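Local coordinates for mycosin-1 (Mycobacterium smegmatis, PDB 4KB5), which acts as a membrane-anchored, subtilisin-like serine protease that cleaves EspB and may regulate ESX-1 type VII secretion and virulence, at residues A[65-70]-A[172-177]; A[161-166]-A[194-199]; A[211-216]-A[246-251]. One frame throughout, in Å; residues are numbered along the deposited sequence.

Overall arrangement
Following the chain from the N terminus, strand 65-70 comes first, and interaction 1 closes a loop of 101 residues by setting it beside the start of strand 176-179. Helix segment 161-166 lies inside that loop, but its partner, 194-199, comes after it, so interactions 1 and 2 cross along the chain. Interaction 2 closes a loop of 27 residues between two helices on one face of the sheet. Interaction 3 follows in series, closing 29 residues between the end of strand 210-214 and the turn after strand 244-247. The three meet in space: L162 touches both I69 and P248, and I177 and V212 join neighbouring strands through a probable backbone hydrogen bond.

Interaction 1 (A[65-70]-A[172-177]); sequences TVAVID and LGAQVI
V66 and V176 lie side by side and point the same way in the central parallel sheet of the subtilisin fold, where strands 65-70 and 176-179 are neighbours. V66 CG2 rests 3.9 Å from V176 CB, and helix 102-110 covers V66 on this face. A67 and I177 turn to the other face, against helix 154-171. A small methyl suits A67, because its CB sits just 3.6 Å from A174 CB. Further along, I69 slants across I177 and brings CD1 to within 3.6 Å of I177 CG2, a van der Waals contact on the face covered by that helix, where I69 also touches L162 and S165. Between the backbones, A67 N donates to V176 O at 2.8 Å, and T65 O accepts from Q175 N at 3.0 Å. The strand runs on to D70, the inferred charge-relay aspartate, whose OD1 is hydrogen-bonded to H101 ND1. At the other end, G173 closes helix 154-171 in a Schellman motif; its positive phi (98°) favours glycine. Q175 crosses T65 at about a right angle: its chain bends at chi2 (143°), and OE1 accepts from T65 N at 2.9 Å in a nearly straight bond. A water links that same OE1 to T65 OG1.

Interaction 2 (A[161-166]-A[194-199]); sequences SLARSV and TSLGAA
Helices 154-171 and 194-206 pack through A163, L196 and A199 on one face of the subtilisin sheet; the second helix is part of the beta-alpha-beta crossover from strand 176-179 to strand 210-214. The short segments run almost parallel, at 17°, with their axes 8.2 Å apart. Small residues make this closeness possible. The methyl of A163 points at the neighbouring helix, where its CB meets L196 CA at 3.6 Å and S195 OG at the same distance. In return A199 puts its CB against A163 O at 3.2 Å, a tight approach that the short side chain of alanine permits. One turn on, V166 lays CG1 alongside A199 O, 3.7 Å away. Nearer the sheet the two leucines cross obliquely. Each has CG anti to its backbone N (chi1 179° in L162, -178° in L196), which carries the branched ends together, L162 CD2 to L196 CD1 at 3.8 Å. L162 also rests on I69, I179 and P248, where a long apolar side chain fits the buried setting. S165, itself buried, satisfies its hydroxyl within its own helix: OG donates at 2.6 Å to L162 O, approaching a lone pair within the plane of the carbonyl, and V166 N uses the same oxygen.

Interaction 3 (A[211-216]-A[246-251]); sequences IVVAAG and VSPAWY
V213 spreads its two methyls over P248 and A249, and this apolar pairing carries most of the contact. CG1 meets the CG corner of the P248 ring at 3.9 Å, the two side chains slanting across each other, while CG2 reaches A249 CA at 3.6 Å. The valine's chi1 of -40° sets CG2 between the backbone N and the carbonyl carbon, and from there it faces the A249 backbone. A beta-branched residue suits this place because it touches two neighbours at once.

Methyls also meet carbonyl oxygens in van der Waals contact. V246 sets its CG1 against A215 O, 3.5 Å away, and A249, with a methyl only, stands 4.0 Å from A214 O at its CB.

Polar linkage between the segments passes through a bridging water, which donates to A214 O at 2.8 Å and weakly accepts from A249 N at 3.0 Å. The place is the C-terminal end of strand 210-214 in the parallel subtilisin sheet, next to the catalytic region: the side chain of A214 lies about 4 Å from that of S312, the inferred charge-relay serine. G216, just beyond, has a phi of 103° that favours glycine.

Backbone bonds shape segment 246-251. Strand 244-247 ends at S247, a cis peptide leads into P248, and a 3-10 turn of 249-251 follows. W250 N donates to V246 O at 2.9 Å, and Y251 N to P248 O.

S247 OG, W250 NE1 and Y251 OH are all hydrogen-bonded to E193 OE2, which holds the 246-251 turn from outside the two segments.

Interaction 1 (A[65-70]-A[172-177])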
loop_
_atom_site.group_PDB
_atom_site.type_symbol
_atom_site.label_atom_id
_atom_site.label_comp_id
_atom_site.label_asym_id
_atom_site.label_seq_id
_atom_site.Cartn_x
_atom_site.Cartn_y
_atom_site.Cartn_z
ATOM N N THR A 65 -14.821 5.664 2.514
ATOM C CA THR A 65 -14.673 4.500 1.649
ATOM C C THR A 65 -13.212 4.295 1.301
ATOM O O THR A 65 -12.545 5.214 0.828
ATOM C CB THR A 65 -15.523 4.669 0.360
ATOM O OG1 THR A 65 -16.905 4.741 0.724
ATOM C CG2 THR A 65 -15.327 3.509 -0.608
ATOM N N VAL A 66 -12.715 3.092 1.560
ATOM C CA VAL A 66 -11.340 2.739 1.260
ATOM C C VAL A 66 -11.294 1.664 0.188
ATOM O O VAL A 66 -11.924 0.598 0.330
ATOM C CB VAL A 66 -10.591 2.234 2.518
ATOM C CG1 VAL A 66 -9.123 1.946 2.199
ATOM C CG2 VAL A 66 -10.707 3.254 3.648
ATOM N N ALA A 67 -10.556 1.953 -0.883
ATOM C CA ALA A 67 -10.311 0.981 -1.926
ATOM C C ALA A 67 -9.054 0.193 -1.610
ATOM O O ALA A 67 -7.991 0.754 -1.278
ATOM C CB ALA A 67 -10.192 1.668 -3.283
ATOM N N VAL A 68 -9.166 -1.119 -1.717
ATOM C CA VAL A 68 -8.043 -1.996 -1.443
ATOM C C VAL A 68 -7.616 -2.580 -2.774
ATOM O O VAL A 68 -8.328 -3.411 -3.357
ATOM C CB VAL A 68 -8.433 -3.093 -0.441
ATOM C CG1 VAL A 68 -7.226 -3.941 -0.064
ATOM C CG2 VAL A 68 -9.056 -2.470 0.800
ATOM N N ILE A 69 -6.470 -2.125 -3.277
ATOM C CA ILE A 69 -5.957 -2.627 -4.558
ATOM C C ILE A 69 -4.894 -3.674 -4.255
ATOM O O ILE A 69 -3.782 -3.358 -3.810
ATOM C CB ILE A 69 -5.476 -1.483 -5.494
ATOM C CG1 ILE A 69 -6.642 -0.516 -5.781
ATOM C CG2 ILE A 69 -4.921 -2.054 -6.793
ATOM C CD1 ILE A 69 -6.310 0.653 -6.704
ATOM N N ASP A 70 -5.258 -4.939 -4.455
ATOM C CA ASP A 70 -4.492 -6.050 -3.877
ATOM C C ASP A 70 -4.846 -7.341 -4.634
ATOM O O ASP A 70 -5.067 -7.301 -5.852
ATOM C CB ASP A 70 -4.863 -6.165 -2.380
ATOM C CG ASP A 70 -3.761 -6.791 -1.526
ATOM O OD1 ASP A 70 -3.349 -7.946 -1.790
ATOM O OD2 ASP A 70 -3.326 -6.134 -0.550
ATOM N N LEU A 172 -15.023 5.175 -8.625
ATOM C CA LEU A 172 -15.960 4.521 -7.710
ATOM C C LEU A 172 -16.248 5.327 -6.449
ATOM O O LEU A 172 -17.156 4.991 -5.701
ATOM C CB LEU A 172 -15.496 3.108 -7.346
ATOM C CG LEU A 172 -15.665 2.072 -8.466
ATOM C CD1 LEU A 172 -15.107 0.721 -8.033
ATOM C CD2 LEU A 172 -17.126 1.957 -8.899
ATOM N N GLY A 173 -15.458 6.370 -6.193
ATOM C CA GLY A 173 -15.705 7.255 -5.048
ATOM C C GLY A 173 -14.870 6.944 -3.814
ATOM O O GLY A 173 -15.200 7.363 -2.712
ATOM N N ALA A 174 -13.786 6.209 -3.992
ATOM C CA ALA A 174 -12.861 5.935 -2.905
ATOM C C ALA A 174 -12.180 7.225 -2.425
ATOM O O ALA A 174 -11.707 8.021 -3.238
ATOM C CB ALA A 174 -11.822 4.924 -3.357
ATOM N N GLN A 175 -12.142 7.423 -1.109
ATOM C CA GLN A 175 -11.439 8.563 -0.515
ATOM C C GLN A 175 -10.017 8.222 -0.066
ATOM O O GLN A 175 -9.178 9.112 0.126
ATOM C CB GLN A 175 -12.253 9.098 0.647
ATOM C CG GLN A 175 -13.546 9.740 0.192
ATOM C CD GLN A 175 -14.679 9.472 1.143
ATOM O OE1 GLN A 175 -14.958 8.326 1.487
ATOM N NE2 GLN A 175 -15.346 10.534 1.577
ATOM N N VAL A 176 -9.770 6.928 0.124
ATOM C CA VAL A 176 -8.457 6.390 0.471
ATOM C C VAL A 176 -8.260 5.176 -0.418
ATOM O O VAL A 176 -9.183 4.370 -0.613
ATOM C CB VAL A 176 -8.381 5.948 1.958
ATOM C CG1 VAL A 176 -6.988 5.416 2.299
ATOM C CG2 VAL A 176 -8.767 7.094 2.892
ATOM N N ILE A 177 -7.068 5.045 -0.970
ATOM C CA ILE A 177 -6.766 3.935 -1.857
ATOM C C ILE A 177 -5.450 3.328 -1.402
ATOM O O ILE A 177 -4.423 4.013 -1.399
ATOM C CB ILE A 177 -6.632 4.425 -3.318
ATOM C CG1 ILE A 177 -7.936 5.083 -3.800
ATOM C CG2 ILE A 177 -6.170 3.304 -4.233
ATOM C CD1 ILE A 177 -7.792 5.848 -5.105
HETATM O O HOH W 1 -17.657 7.183 1.522
#

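Interaction 2 (A[161-166]-A[194-199])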
loop_
_atom_site.group_PDB
_atom_site.type_symbol
_atom_site.label_atom_id
_atom_site.label_comp_id
_atom_site.label_asym_id
_atom_site.label_seq_id
_atom_site.Cartn_x
_atom_site.Cartn_y
_atom_site.Cartn_z
ATOM N N SER A 161 -2.012 -2.072 -15.805
ATOM C CA SER A 161 -3.301 -2.437 -15.196
ATOM C C SER A 161 -3.514 -1.683 -13.881
ATOM O O SER A 161 -4.625 -1.255 -13.584
ATOM C CB SER A 161 -3.448 -3.950 -15.020
ATOM O OG SER A 161 -2.507 -4.440 -14.088
ATOM N N LEU A 162 -2.440 -1.466 -13.119
ATOM C CA LEU A 162 -2.551 -0.659 -11.888
ATOM C C LEU A 162 -3.119 0.730 -12.169
ATOM O O LEU A 162 -4.051 1.193 -11.487
ATOM C CB LEU A 162 -1.201 -0.551 -11.188
ATOM C CG LEU A 162 -1.224 0.304 -9.905
ATOM C CD1 LEU A 162 -2.126 -0.323 -8.835
ATOM C CD2 LEU A 162 0.194 0.494 -9.383
ATOM N N ALA A 163 -2.592 1.373 -13.211
ATOM C CA ALA A 163 -3.067 2.695 -13.635
ATOM C C ALA A 163 -4.576 2.733 -13.844
ATOM O O ALA A 163 -5.265 3.642 -13.371
ATOM C CB ALA A 163 -2.339 3.142 -14.906
ATOM N N ARG A 164 -5.089 1.725 -14.541
ATOM C CA ARG A 164 -6.523 1.608 -14.778
ATOM C C ARG A 164 -7.277 1.414 -13.466
ATOM O O ARG A 164 -8.314 2.039 -13.239
ATOM C CB ARG A 164 -6.816 0.446 -15.730
ATOM C CG ARG A 164 -6.706 0.809 -17.202
ATOM C CD ARG A 164 -7.286 -0.284 -18.085
ATOM N NE ARG A 164 -6.367 -1.409 -18.235
ATOM C CZ ARG A 164 -6.582 -2.621 -17.732
ATOM N NH1 ARG A 164 -7.687 -2.868 -17.041
ATOM N NH2 ARG A 164 -5.692 -3.585 -17.917
ATOM N N SER A 165 -6.752 0.547 -12.605
ATOM C CA SER A 165 -7.386 0.283 -11.289
ATOM C C SER A 165 -7.486 1.542 -10.409
ATOM O O SER A 165 -8.492 1.747 -9.716
ATOM C CB SER A 165 -6.697 -0.884 -10.559
ATOM O OG SER A 165 -5.441 -0.507 -10.011
ATOM N N VAL A 166 -6.472 2.409 -10.487
ATOM C CA VAL A 166 -6.477 3.674 -9.749
ATOM C C VAL A 166 -7.567 4.620 -10.260
ATOM O O VAL A 166 -8.315 5.214 -9.465
ATOM C CB VAL A 166 -5.080 4.360 -9.786
ATOM C CG1 VAL A 166 -5.117 5.744 -9.143
ATOM C CG2 VAL A 166 -4.050 3.492 -9.086
ATOM N N THR A 194 3.889 6.384 -17.969
ATOM C CA THR A 194 3.191 7.661 -18.043
ATOM C C THR A 194 1.709 7.551 -17.690
ATOM O O THR A 194 1.125 8.513 -17.184
ATOM C CB THR A 194 3.367 8.378 -19.412
ATOM O OG1 THR A 194 3.014 7.490 -20.471
ATOM C CG2 THR A 194 4.808 8.834 -19.621
ATOM N N SER A 195 1.093 6.398 -17.961
ATOM C CA SER A 195 -0.328 6.250 -17.641
ATOM C C SER A 195 -0.529 6.140 -16.127
ATOM O O SER A 195 -1.520 6.645 -15.601
ATOM C CB SER A 195 -0.979 5.061 -18.373
ATOM O OG SER A 195 -0.424 3.837 -17.927
ATOM N N LEU A 196 0.422 5.521 -15.436
ATOM C CA LEU A 196 0.348 5.393 -13.963
ATOM C C LEU A 196 0.493 6.746 -13.274
ATOM O O LEU A 196 -0.325 7.102 -12.419
ATOM C CB LEU A 196 1.384 4.400 -13.432
ATOM C CG LEU A 196 1.389 4.133 -11.913
ATOM C CD1 LEU A 196 0.007 3.749 -11.376
ATOM C CD2 LEU A 196 2.410 3.058 -11.578
ATOM N N GLY A 197 1.512 7.515 -13.668
ATOM C CA GLY A 197 1.686 8.879 -13.151
ATOM C C GLY A 197 0.446 9.718 -13.404
ATOM O O GLY A 197 -0.009 10.459 -12.528
ATOM N N ALA A 198 -0.126 9.592 -14.605
ATOM C CA ALA A 198 -1.354 10.332 -14.923
ATOM C C ALA A 198 -2.562 9.868 -14.083
ATOM O O ALA A 198 -3.368 10.682 -13.619
ATOM C CB ALA A 198 -1.661 10.229 -16.419
ATOM N N ALA A 199 -2.703 8.559 -13.897
ATOM C CA ALA A 199 -3.822 8.025 -13.098
ATOM C C ALA A 199 -3.740 8.504 -11.626
ATOM O O ALA A 199 -4.746 8.899 -11.018
ATOM C CB ALA A 199 -3.835 6.498 -13.173
#

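Interaction 3 (A[211-216]-A[246-251])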
loop_
_atom_site.group_PDB
_atom_site.type_symbol
_atom_site.label_atom_id
_atom_site.label_comp_id
_atom_site.label_asym_id
_atom_site.label_seq_id
_atom_site.Cartn_x
_atom_site.Cartn_y
_atom_site.Cartn_z
ATOM N N ILE A 211 -3.703 8.374 -1.499
ATOM C CA ILE A 211 -3.168 7.095 -1.977
ATOM C C ILE A 211 -1.972 6.694 -1.127
ATOM O O ILE A 211 -1.020 7.473 -0.979
ATOM C CB ILE A 211 -2.749 7.146 -3.473
ATOM C CG1 ILE A 211 -3.947 7.540 -4.351
ATOM C CG2 ILE A 211 -2.123 5.811 -3.912
ATOM C CD1 ILE A 211 -3.664 7.562 -5.843
ATOM N N VAL A 212 -2.041 5.479 -0.571
ATOM C CA VAL A 212 -1.010 4.919 0.296
ATOM C C VAL A 212 -0.475 3.682 -0.399
ATOM O O VAL A 212 -1.256 2.804 -0.810
ATOM C CB VAL A 212 -1.603 4.541 1.688
ATOM C CG1 VAL A 212 -0.540 3.961 2.619
ATOM C CG2 VAL A 212 -2.290 5.734 2.342
ATOM N N VAL A 213 0.842 3.590 -0.540
ATOM C CA VAL A 213 1.443 2.484 -1.279
ATOM C C VAL A 213 2.495 1.753 -0.446
ATOM O O VAL A 213 3.144 2.349 0.406
ATOM C CB VAL A 213 1.990 2.943 -2.670
ATOM C CG1 VAL A 213 1.015 3.940 -3.309
ATOM C CG2 VAL A 213 3.360 3.603 -2.566
ATOM N N ALA A 214 2.648 0.456 -0.697
ATOM C CA ALA A 214 3.708 -0.351 -0.101
ATOM C C ALA A 214 5.084 0.088 -0.596
ATOM O O ALA A 214 5.254 0.361 -1.783
ATOM C CB ALA A 214 3.491 -1.822 -0.432
ATOM N N ALA A 215 6.070 0.123 0.295
ATOM C CA ALA A 215 7.461 0.390 -0.123
ATOM C C ALA A 215 8.034 -0.760 -0.963
ATOM O O ALA A 215 8.940 -0.550 -1.790
ATOM C CB ALA A 215 8.361 0.664 1.083
ATOM N N GLY A 216 7.493 -1.964 -0.754
ATOM C CA GLY A 216 7.976 -3.168 -1.438
ATOM C C GLY A 216 8.841 -4.031 -0.536
ATOM O O GLY A 216 9.449 -3.541 0.430
ATOM N N VAL A 246 11.114 1.473 -7.764
ATOM C CA VAL A 246 9.905 0.839 -7.227
ATOM C C VAL A 246 8.737 1.779 -7.467
ATOM O O VAL A 246 8.759 2.924 -7.016
ATOM C CB VAL A 246 9.998 0.543 -5.709
ATOM C CG1 VAL A 246 8.718 -0.140 -5.213
ATOM C CG2 VAL A 246 11.225 -0.303 -5.386
ATOM N N SER A 247 7.727 1.280 -8.172
ATOM C CA SER A 247 6.564 2.068 -8.544
ATOM C C SER A 247 5.282 1.333 -8.150
ATOM O O SER A 247 5.197 0.115 -8.331
ATOM C CB SER A 247 6.575 2.328 -10.047
ATOM O OG SER A 247 5.512 3.187 -10.390
ATOM N N PRO A 248 4.266 2.069 -7.640
ATOM C CA PRO A 248 4.163 3.524 -7.556
ATOM C C PRO A 248 4.885 4.202 -6.380
ATOM O O PRO A 248 4.718 5.423 -6.176
ATOM C CB PRO A 248 2.649 3.755 -7.456
ATOM C CG PRO A 248 2.121 2.529 -6.783
ATOM C CD PRO A 248 3.051 1.399 -7.133
ATOM N N ALA A 249 5.685 3.441 -5.632
ATOM C CA ALA A 249 6.410 3.985 -4.483
ATOM C C ALA A 249 7.106 5.311 -4.810
ATOM O O ALA A 249 7.074 6.259 -4.009
ATOM C CB ALA A 249 7.420 2.962 -3.960
ATOM N N TRP A 250 7.694 5.400 -6.002
ATOM C CA TRP A 250 8.490 6.582 -6.336
ATOM C C TRP A 250 7.728 7.834 -6.709
ATOM O O TRP A 250 8.352 8.853 -6.989
ATOM C CB TRP A 250 9.598 6.264 -7.338
ATOM C CG TRP A 250 9.149 6.062 -8.767
ATOM C CD1 TRP A 250 7.890 5.651 -9.232
ATOM C CD2 TRP A 250 9.974 6.203 -9.979
ATOM N NE1 TRP A 250 7.881 5.558 -10.607
ATOM C CE2 TRP A 250 9.099 5.866 -11.117
ATOM C CE3 TRP A 250 11.298 6.559 -10.225
ATOM C CZ2 TRP A 250 9.552 5.907 -12.435
ATOM C CZ3 TRP A 250 11.742 6.599 -11.554
ATOM C CH2 TRP A 250 10.888 6.278 -12.632
ATOM N N TYR A 251 6.396 7.804 -6.673
ATOM C CA TYR A 251 5.609 9.039 -6.868
ATOM C C TYR A 251 5.422 9.887 -5.607
ATOM O O TYR A 251 4.728 10.899 -5.639
ATOM C CB TYR A 251 4.257 8.736 -7.511
ATOM C CG TYR A 251 4.387 8.298 -8.950
ATOM C CD1 TYR A 251 4.698 9.223 -9.964
ATOM C CD2 TYR A 251 4.247 6.964 -9.299
ATOM C CE1 TYR A 251 4.844 8.815 -11.293
ATOM C CE2 TYR A 251 4.377 6.548 -10.614
ATOM C CZ TYR A 251 4.672 7.477 -11.608
ATOM O OH TYR A 251 4.807 7.052 -12.906
HETATM O O HOH W 2 4.783 0.794 -4.542
#